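Local coordinates for gingipain R (Porphyromonas gingivalis, PDB 1CVR), which cleaves peptide bonds on the carboxyl side of arginine as a cysteine proteinase with a caspase-like fold, at residues R347-T352 with G419-T424; E353-A358 with A372-G377; T368-C373 with K398-L403. All blocks are in the same frame, centred on the assembly; numbering follows the deposited sequence.

In the fold
Following the chain from the N terminus, 347-352 lies in the loop between strands 336-339 and 356-357. Contact 1 joins it to 419-424, the turn between strands 412-418 and 425-431. This closes a long loop, and the other two contacts nest inside it. Contact 2 closes a short loop between 358 and 372, pairing strand 356-357 with the end of strand 368-373. Contact 3 closes the next one, from strand 368-373 to strand 398-402, and begins where contact 2 ends. The two share Ala372 and Cys373, so strand 368-373 is the middle of a three-stranded antiparallel sheet. Contacts 1 and 2 also touch, where Lys422 packs on Met354 and Tyr375. Contacts 1 and 3 do not meet.

Contact 1 (R347-T352 with G419-T424); sequences RTLVPT and GYNKVT
Lys422 O is gripped end-on by the guanidinium of Arg347. Arg347 NH1 donates to Lys422 O at 3.1 Å, and Arg347 NH2 donates to the same oxygen at 3.3 Å. The oxygen lies in the guanidinium plane. NH2 approaches it almost in line with the carbonyl bond, while NH1 stands 44° above the carbonyl plane. The Arg347 chain is extended from CG to NE, and its NE bonds Tyr131 O. The bonds on three nitrogens fix the rotation of the group.

The accepting carbonyl ends a type II beta turn, Gly419 to Lys422. Asn421 has the positive phi of the third turn position. Next to the turn the backbones make a single beta bridge. Thr352 N donates to Asn421 O at 3.1 Å, and Val423 N donates to Thr352 O at 3.0 Å. A bend at chi2 (-66°) turns the Lys422 chain back, and Lys422 NZ donates to Thr352 OG1 at 2.8 Å. A water joins Thr352 OG1 to Asn421 O. Pro351 CG meets Val423 CG2 at 3.9 Å.

At the far end Thr348 OG1 donates to Tyr420 OH at 2.9 Å. The two side chains cross at about a right angle. Tyr420 OH is also bonded to Tyr177 OH, and the Tyr420 ring makes a cation-pi contact with Arg308.

Thr424 OG1 bonds Glu132 O, close to the carbonyl taken by Arg347 NE. The contact thus ties the connecting segment and the Ig-like turn to the C-terminal end of helix 118-133, whose carbonyls would probably favour the arginine charge.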
# COMPACT_ATOMS: atom_id res chain seq x y z
N ARG A 347 -1.51 -7.73 -4.67
CA ARG A 347 -1.88 -8.96 -5.37
C ARG A 347 -2.37 -8.51 -6.73
O ARG A 347 -3.12 -7.52 -6.83
CB ARG A 347 -3.01 -9.70 -4.64
CG ARG A 347 -2.59 -10.35 -3.32
CD ARG A 347 -3.79 -10.93 -2.58
NE ARG A 347 -3.40 -11.59 -1.35
CZ ARG A 347 -2.73 -12.75 -1.30
NH1 ARG A 347 -2.39 -13.37 -2.42
NH2 ARG A 347 -2.40 -13.26 -0.13
N THR A 348 -1.96 -9.21 -7.78
CA THR A 348 -2.37 -8.86 -9.14
C THR A 348 -3.26 -9.92 -9.80
O THR A 348 -4.12 -9.59 -10.60
CB THR A 348 -1.15 -8.63 -10.05
OG1 THR A 348 -0.27 -9.76 -9.95
CG2 THR A 348 -0.41 -7.35 -9.65
N LEU A 349 -3.04 -11.19 -9.47
CA LEU A 349 -3.81 -12.27 -10.07
C LEU A 349 -4.39 -13.20 -9.02
O LEU A 349 -4.06 -13.08 -7.84
CB LEU A 349 -2.90 -13.08 -11.02
CG LEU A 349 -2.15 -12.29 -12.09
CD1 LEU A 349 -1.11 -13.19 -12.80
CD2 LEU A 349 -3.15 -11.71 -13.08
N VAL A 350 -5.27 -14.11 -9.43
CA VAL A 350 -5.85 -15.07 -8.50
C VAL A 350 -4.63 -15.86 -8.03
O VAL A 350 -3.83 -16.32 -8.85
CB VAL A 350 -6.85 -16.00 -9.21
CG1 VAL A 350 -7.40 -17.03 -8.22
CG2 VAL A 350 -7.98 -15.18 -9.81
N PRO A 351 -4.46 -16.03 -6.72
CA PRO A 351 -3.30 -16.76 -6.21
C PRO A 351 -3.28 -18.27 -6.41
O PRO A 351 -4.32 -18.89 -6.64
CB PRO A 351 -3.31 -16.40 -4.73
CG PRO A 351 -4.79 -16.44 -4.45
CD PRO A 351 -5.29 -15.55 -5.59
N THR A 352 -2.08 -18.84 -6.33
CA THR A 352 -1.94 -20.28 -6.40
C THR A 352 -1.48 -20.69 -5.00
O THR A 352 -1.14 -19.83 -4.18
CB THR A 352 -0.92 -20.69 -7.45
OG1 THR A 352 0.30 -20.01 -7.21
CG2 THR A 352 -1.44 -20.37 -8.86
N GLY A 419 3.88 -15.30 0.08
CA GLY A 419 4.57 -15.30 -1.20
C GLY A 419 3.77 -14.48 -2.19
O GLY A 419 2.56 -14.37 -2.06
N TYR A 420 4.45 -13.90 -3.17
CA TYR A 420 3.78 -13.09 -4.19
C TYR A 420 2.72 -13.89 -4.96
O TYR A 420 3.03 -14.91 -5.59
CB TYR A 420 4.82 -12.53 -5.15
CG TYR A 420 4.24 -11.75 -6.31
CD1 TYR A 420 3.52 -10.56 -6.09
CD2 TYR A 420 4.39 -12.19 -7.62
CE1 TYR A 420 2.96 -9.84 -7.16
CE2 TYR A 420 3.83 -11.48 -8.70
CZ TYR A 420 3.12 -10.31 -8.46
OH TYR A 420 2.55 -9.62 -9.52
N ASN A 421 1.47 -13.39 -4.93
CA ASN A 421 0.34 -14.04 -5.59
C ASN A 421 0.17 -15.49 -5.11
O ASN A 421 -0.18 -16.38 -5.88
CB ASN A 421 0.52 -14.01 -7.12
CG ASN A 421 0.03 -12.71 -7.76
OD1 ASN A 421 0.35 -12.43 -8.91
ND2 ASN A 421 -0.77 -11.94 -7.02
N LYS A 422 0.43 -15.70 -3.82
CA LYS A 422 0.30 -17.01 -3.21
C LYS A 422 -0.69 -16.96 -2.06
O LYS A 422 -0.94 -15.89 -1.48
CB LYS A 422 1.65 -17.49 -2.67
CG LYS A 422 2.70 -17.72 -3.74
CD LYS A 422 2.28 -18.88 -4.62
CE LYS A 422 3.33 -19.21 -5.66
NZ LYS A 422 2.94 -20.47 -6.40
N VAL A 423 -1.25 -18.11 -1.72
CA VAL A 423 -2.16 -18.18 -0.60
C VAL A 423 -1.28 -18.32 0.63
O VAL A 423 -0.40 -19.19 0.69
CB VAL A 423 -3.11 -19.39 -0.70
CG1 VAL A 423 -3.98 -19.48 0.59
CG2 VAL A 423 -4.00 -19.24 -1.92
N THR A 424 -1.50 -17.45 1.61
CA THR A 424 -0.71 -17.48 2.83
C THR A 424 -0.92 -18.77 3.62
O THR A 424 -2.05 -19.20 3.83
CB THR A 424 -1.05 -16.29 3.74
OG1 THR A 424 -0.67 -15.09 3.06
CG2 THR A 424 -0.28 -16.40 5.08
O HOH W 1 0.91 -17.68 -8.54

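Contact 2 (E353-A358 with A372-G377)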
# COMPACT_ATOMS: atom_id res chain seq x y z
N GLU A 353 -1.49 -21.99 -4.71
CA GLU A 353 -1.07 -22.41 -3.39
C GLU A 353 0.39 -22.81 -3.37
O GLU A 353 1.00 -23.03 -4.42
CB GLU A 353 -1.95 -23.55 -2.87
CG GLU A 353 -3.43 -23.23 -2.88
CD GLU A 353 -4.25 -24.19 -2.05
OE1 GLU A 353 -4.21 -24.09 -0.81
OE2 GLU A 353 -4.92 -25.07 -2.64
N MET A 354 0.96 -22.85 -2.18
CA MET A 354 2.35 -23.23 -1.99
C MET A 354 2.42 -24.55 -1.25
O MET A 354 1.56 -24.87 -0.44
CB MET A 354 3.10 -22.18 -1.16
CG MET A 354 3.31 -20.86 -1.82
SD MET A 354 4.22 -19.78 -0.73
CE MET A 354 3.06 -19.53 0.59
N GLN A 355 3.47 -25.31 -1.53
CA GLN A 355 3.68 -26.59 -0.87
C GLN A 355 4.72 -26.30 0.20
O GLN A 355 5.89 -26.04 -0.10
CB GLN A 355 4.19 -27.61 -1.89
CG GLN A 355 4.09 -29.06 -1.46
CD GLN A 355 4.33 -30.02 -2.63
OE1 GLN A 355 4.27 -31.24 -2.47
NE2 GLN A 355 4.58 -29.47 -3.81
N VAL A 356 4.29 -26.31 1.45
CA VAL A 356 5.16 -26.04 2.59
C VAL A 356 5.30 -27.27 3.47
O VAL A 356 4.31 -27.81 3.95
CB VAL A 356 4.61 -24.88 3.47
CG1 VAL A 356 5.45 -24.73 4.73
CG2 VAL A 356 4.62 -23.59 2.69
N THR A 357 6.54 -27.71 3.68
CA THR A 357 6.78 -28.87 4.51
C THR A 357 7.70 -28.47 5.66
O THR A 357 8.84 -28.10 5.45
CB THR A 357 7.45 -30.00 3.71
OG1 THR A 357 6.68 -30.27 2.52
CG2 THR A 357 7.49 -31.28 4.54
N ALA A 358 7.19 -28.52 6.88
CA ALA A 358 8.01 -28.18 8.04
C ALA A 358 7.78 -29.19 9.17
O ALA A 358 6.78 -29.89 9.19
CB ALA A 358 7.67 -26.76 8.52
N ALA A 372 10.73 -26.32 4.25
CA ALA A 372 10.82 -26.61 2.82
C ALA A 372 9.64 -25.93 2.15
O ALA A 372 8.53 -26.02 2.63
CB ALA A 372 10.77 -28.12 2.59
N CYS A 373 9.89 -25.25 1.03
CA CYS A 373 8.82 -24.56 0.31
C CYS A 373 9.07 -24.62 -1.19
O CYS A 373 10.16 -24.29 -1.66
CB CYS A 373 8.70 -23.10 0.78
SG CYS A 373 7.27 -22.20 0.08
N ASP A 374 8.06 -25.02 -1.96
CA ASP A 374 8.23 -25.12 -3.41
C ASP A 374 8.13 -23.79 -4.15
O ASP A 374 7.99 -23.78 -5.37
CB ASP A 374 7.22 -26.13 -3.98
CG ASP A 374 5.79 -25.62 -3.95
OD1 ASP A 374 5.44 -24.84 -3.04
OD2 ASP A 374 5.00 -26.04 -4.83
N TYR A 375 8.22 -22.68 -3.42
CA TYR A 375 8.17 -21.35 -4.04
C TYR A 375 9.32 -20.49 -3.53
O TYR A 375 9.27 -19.98 -2.41
CB TYR A 375 6.87 -20.62 -3.71
CG TYR A 375 6.78 -19.25 -4.36
CD1 TYR A 375 6.76 -19.12 -5.75
CD2 TYR A 375 6.76 -18.08 -3.59
CE1 TYR A 375 6.71 -17.87 -6.37
CE2 TYR A 375 6.72 -16.82 -4.20
CZ TYR A 375 6.70 -16.72 -5.59
OH TYR A 375 6.66 -15.49 -6.21
N ASN A 376 10.36 -20.32 -4.35
CA ASN A 376 11.49 -19.51 -3.92
C ASN A 376 11.09 -18.04 -3.86
O ASN A 376 10.45 -17.54 -4.78
CB ASN A 376 12.68 -19.70 -4.86
CG ASN A 376 13.20 -21.13 -4.84
OD1 ASN A 376 13.33 -21.74 -3.78
ND2 ASN A 376 13.52 -21.67 -6.02
N GLY A 377 11.47 -17.37 -2.78
CA GLY A 377 11.12 -15.97 -2.63
C GLY A 377 10.08 -15.76 -1.54
O GLY A 377 9.79 -14.63 -1.14
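Thr357 and Ala372 bond in both directions as a hydrogen-bonded antiparallel pair, at the edge of the three-stranded sheet of the Ig-like domain. Thr357 N donates to Ala372 O at 2.8 Å, and Ala372 N donates to Thr357 O at 2.9 Å. The next pair, Val356 with Cys373, is non-hydrogen-bonded. Beyond it, past the strand ends, one more backbone bond forms: Asp374 N donates to Gln355 O at 3.0 Å, in the carbonyl plane.

The return bond comes from a side chain. Gln355 N donates to Asp374 OD1, which is met from above the carboxylate plane. Its modelled length is unusually short, so the exact distance is doubtful. With chi1 at 71°, Asp374 CG sits between its own backbone N and carbonyl carbon, which turns the carboxylate to Gln355. The Gln355 amide and this carboxylate are nearly perpendicular.

On the Val356 and Cys373 face the contact is apolar. Val356 CG2 lies 4.0 Å from Cys373 SG. Met354 SD lies at the same distance from that sulfur and makes an oblique Met-aromatic contact with the Tyr375 ring. Met354 and Val356 also pack on Val425 of strand 425-431, in the other sheet. Tyr375 N also makes a weak hydrogen bond to Cys373 SG, 3.7 Å long.

Contact 3 (T368-C373 with K398-L403)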
# COMPACT_ATOMS: atom_id res chain seq x y z
N THR A 368 17.92 -22.85 15.24
CA THR A 368 17.44 -22.70 13.87
C THR A 368 16.24 -23.58 13.60
O THR A 368 15.91 -24.48 14.38
CB THR A 368 18.52 -23.08 12.85
OG1 THR A 368 18.76 -24.49 12.92
CG2 THR A 368 19.82 -22.34 13.14
N PHE A 369 15.58 -23.32 12.48
CA PHE A 369 14.41 -24.09 12.10
C PHE A 369 14.40 -24.08 10.58
O PHE A 369 14.46 -23.02 9.97
CB PHE A 369 13.16 -23.42 12.66
CG PHE A 369 11.92 -24.22 12.48
CD1 PHE A 369 11.75 -25.43 13.14
CD2 PHE A 369 10.89 -23.75 11.67
CE1 PHE A 369 10.58 -26.18 12.99
CE2 PHE A 369 9.71 -24.48 11.51
CZ PHE A 369 9.56 -25.70 12.17
N GLU A 370 14.33 -25.26 9.98
CA GLU A 370 14.34 -25.38 8.53
C GLU A 370 12.96 -25.71 7.98
O GLU A 370 12.29 -26.61 8.46
CB GLU A 370 15.31 -26.48 8.10
CG GLU A 370 16.69 -26.35 8.73
CD GLU A 370 17.67 -27.37 8.17
OE1 GLU A 370 18.75 -27.54 8.79
OE2 GLU A 370 17.38 -27.97 7.11
N VAL A 371 12.57 -24.97 6.95
CA VAL A 371 11.28 -25.13 6.30
C VAL A 371 11.48 -25.37 4.81
O VAL A 371 12.32 -24.73 4.18
CB VAL A 371 10.41 -23.86 6.47
CG1 VAL A 371 9.07 -24.05 5.80
CG2 VAL A 371 10.23 -23.56 7.94
N ALA A 372 10.73 -26.32 4.25
CA ALA A 372 10.82 -26.61 2.82
C ALA A 372 9.64 -25.93 2.15
O ALA A 372 8.53 -26.02 2.63
CB ALA A 372 10.77 -28.12 2.59
N CYS A 373 9.89 -25.25 1.03
CA CYS A 373 8.82 -24.56 0.31
C CYS A 373 9.07 -24.62 -1.19
O CYS A 373 10.16 -24.29 -1.66
CB CYS A 373 8.70 -23.10 0.78
SG CYS A 373 7.27 -22.20 0.08
N LYS A 398 14.30 -23.95 0.29
CA LYS A 398 14.23 -23.94 1.75
C LYS A 398 14.58 -22.63 2.45
O LYS A 398 15.29 -21.78 1.92
CB LYS A 398 15.07 -25.09 2.31
CG LYS A 398 16.48 -25.15 1.78
CD LYS A 398 17.15 -26.49 2.14
CE LYS A 398 18.54 -26.62 1.51
NZ LYS A 398 19.19 -27.95 1.78
N ALA A 399 14.04 -22.48 3.65
CA ALA A 399 14.30 -21.30 4.46
C ALA A 399 14.94 -21.76 5.75
O ALA A 399 14.43 -22.66 6.40
CB ALA A 399 12.99 -20.56 4.76
N ILE A 400 16.07 -21.15 6.10
CA ILE A 400 16.74 -21.50 7.34
C ILE A 400 16.51 -20.33 8.27
O ILE A 400 17.17 -19.31 8.16
CB ILE A 400 18.25 -21.71 7.15
CG1 ILE A 400 18.50 -22.89 6.20
CG2 ILE A 400 18.93 -21.92 8.50
CD1 ILE A 400 17.79 -24.16 6.62
N ILE A 401 15.56 -20.49 9.17
CA ILE A 401 15.22 -19.43 10.11
C ILE A 401 16.12 -19.43 11.34
O ILE A 401 16.18 -20.42 12.06
CB ILE A 401 13.76 -19.59 10.59
CG1 ILE A 401 12.80 -19.61 9.39
CG2 ILE A 401 13.42 -18.47 11.56
CD1 ILE A 401 11.34 -19.77 9.77
N LYS A 402 16.82 -18.33 11.58
CA LYS A 402 17.67 -18.23 12.77
C LYS A 402 16.86 -17.55 13.87
O LYS A 402 16.39 -16.44 13.69
CB LYS A 402 18.92 -17.41 12.48
CG LYS A 402 19.83 -18.06 11.47
CD LYS A 402 21.12 -17.28 11.30
CE LYS A 402 22.10 -18.07 10.46
NZ LYS A 402 23.42 -17.38 10.36
N LEU A 403 16.68 -18.23 15.00
CA LEU A 403 15.92 -17.64 16.10
C LEU A 403 16.68 -16.50 16.75
O LEU A 403 17.88 -16.59 16.97
CB LEU A 403 15.58 -18.70 17.15
CG LEU A 403 14.43 -19.65 16.79
CD1 LEU A 403 14.75 -20.40 15.51
CD2 LEU A 403 14.20 -20.62 17.95
O HOH W 2 19.04 -28.10 4.35
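Val371, Phe369 and Ile401 form the apolar centre, on the inner face of an antiparallel strand pair in the Ig-like domain. Ala399 lies on the same face. Ile401 CD1 comes within 4.4 Å of Val371 CG2 and also lies at the edge of the Phe369 ring, near its plane. With CG anti to the backbone N (chi1 -173°), the Phe369 ring leads away from strand 398-402 and packs on Pro359 and Leu382. Ile401 rests on Ala380, Leu382 and Ala392, and Ala399 on Ala380. The face therefore packs against strands of the second sheet, as in a beta sandwich. Leu403 CD1 extends the apolar contact to Thr368 CA, 3.9 Å away.

Four backbone bonds hold the strands together. Phe369 and Ile401 are one hydrogen-bonded pair. Ile401 N donates to Phe369 O at 2.9 Å, and Phe369 N donates to Ile401 O along a more bent path, 137° at the hydrogen. Val371 and Ala399 are the second such pair. Val371 N donates to Ala399 O at 3.0 Å, and Ala399 N to Val371 O at 2.9 Å. Both of these lie in the carbonyl plane and are straighter. Non-hydrogen-bonded pairs alternate with them: Thr368 with Lys402, Glu370 with Ile400, and Ala372 with Lys398.

These last pairs put their side chains on the outer, more polar face. Glu370 and Ile400 lie side by side and point the same way, with Ile400 CD1 against the methylenes and carboxylate of Glu370. Lys398 is extended beyond CG, and its NZ stays 5.6 Å from Glu370 OE2, too far for a direct salt bridge. A water bridges the two, accepting from Lys398 NZ at 2.6 Å and donating to Glu370 OE2 at 3.2 Å.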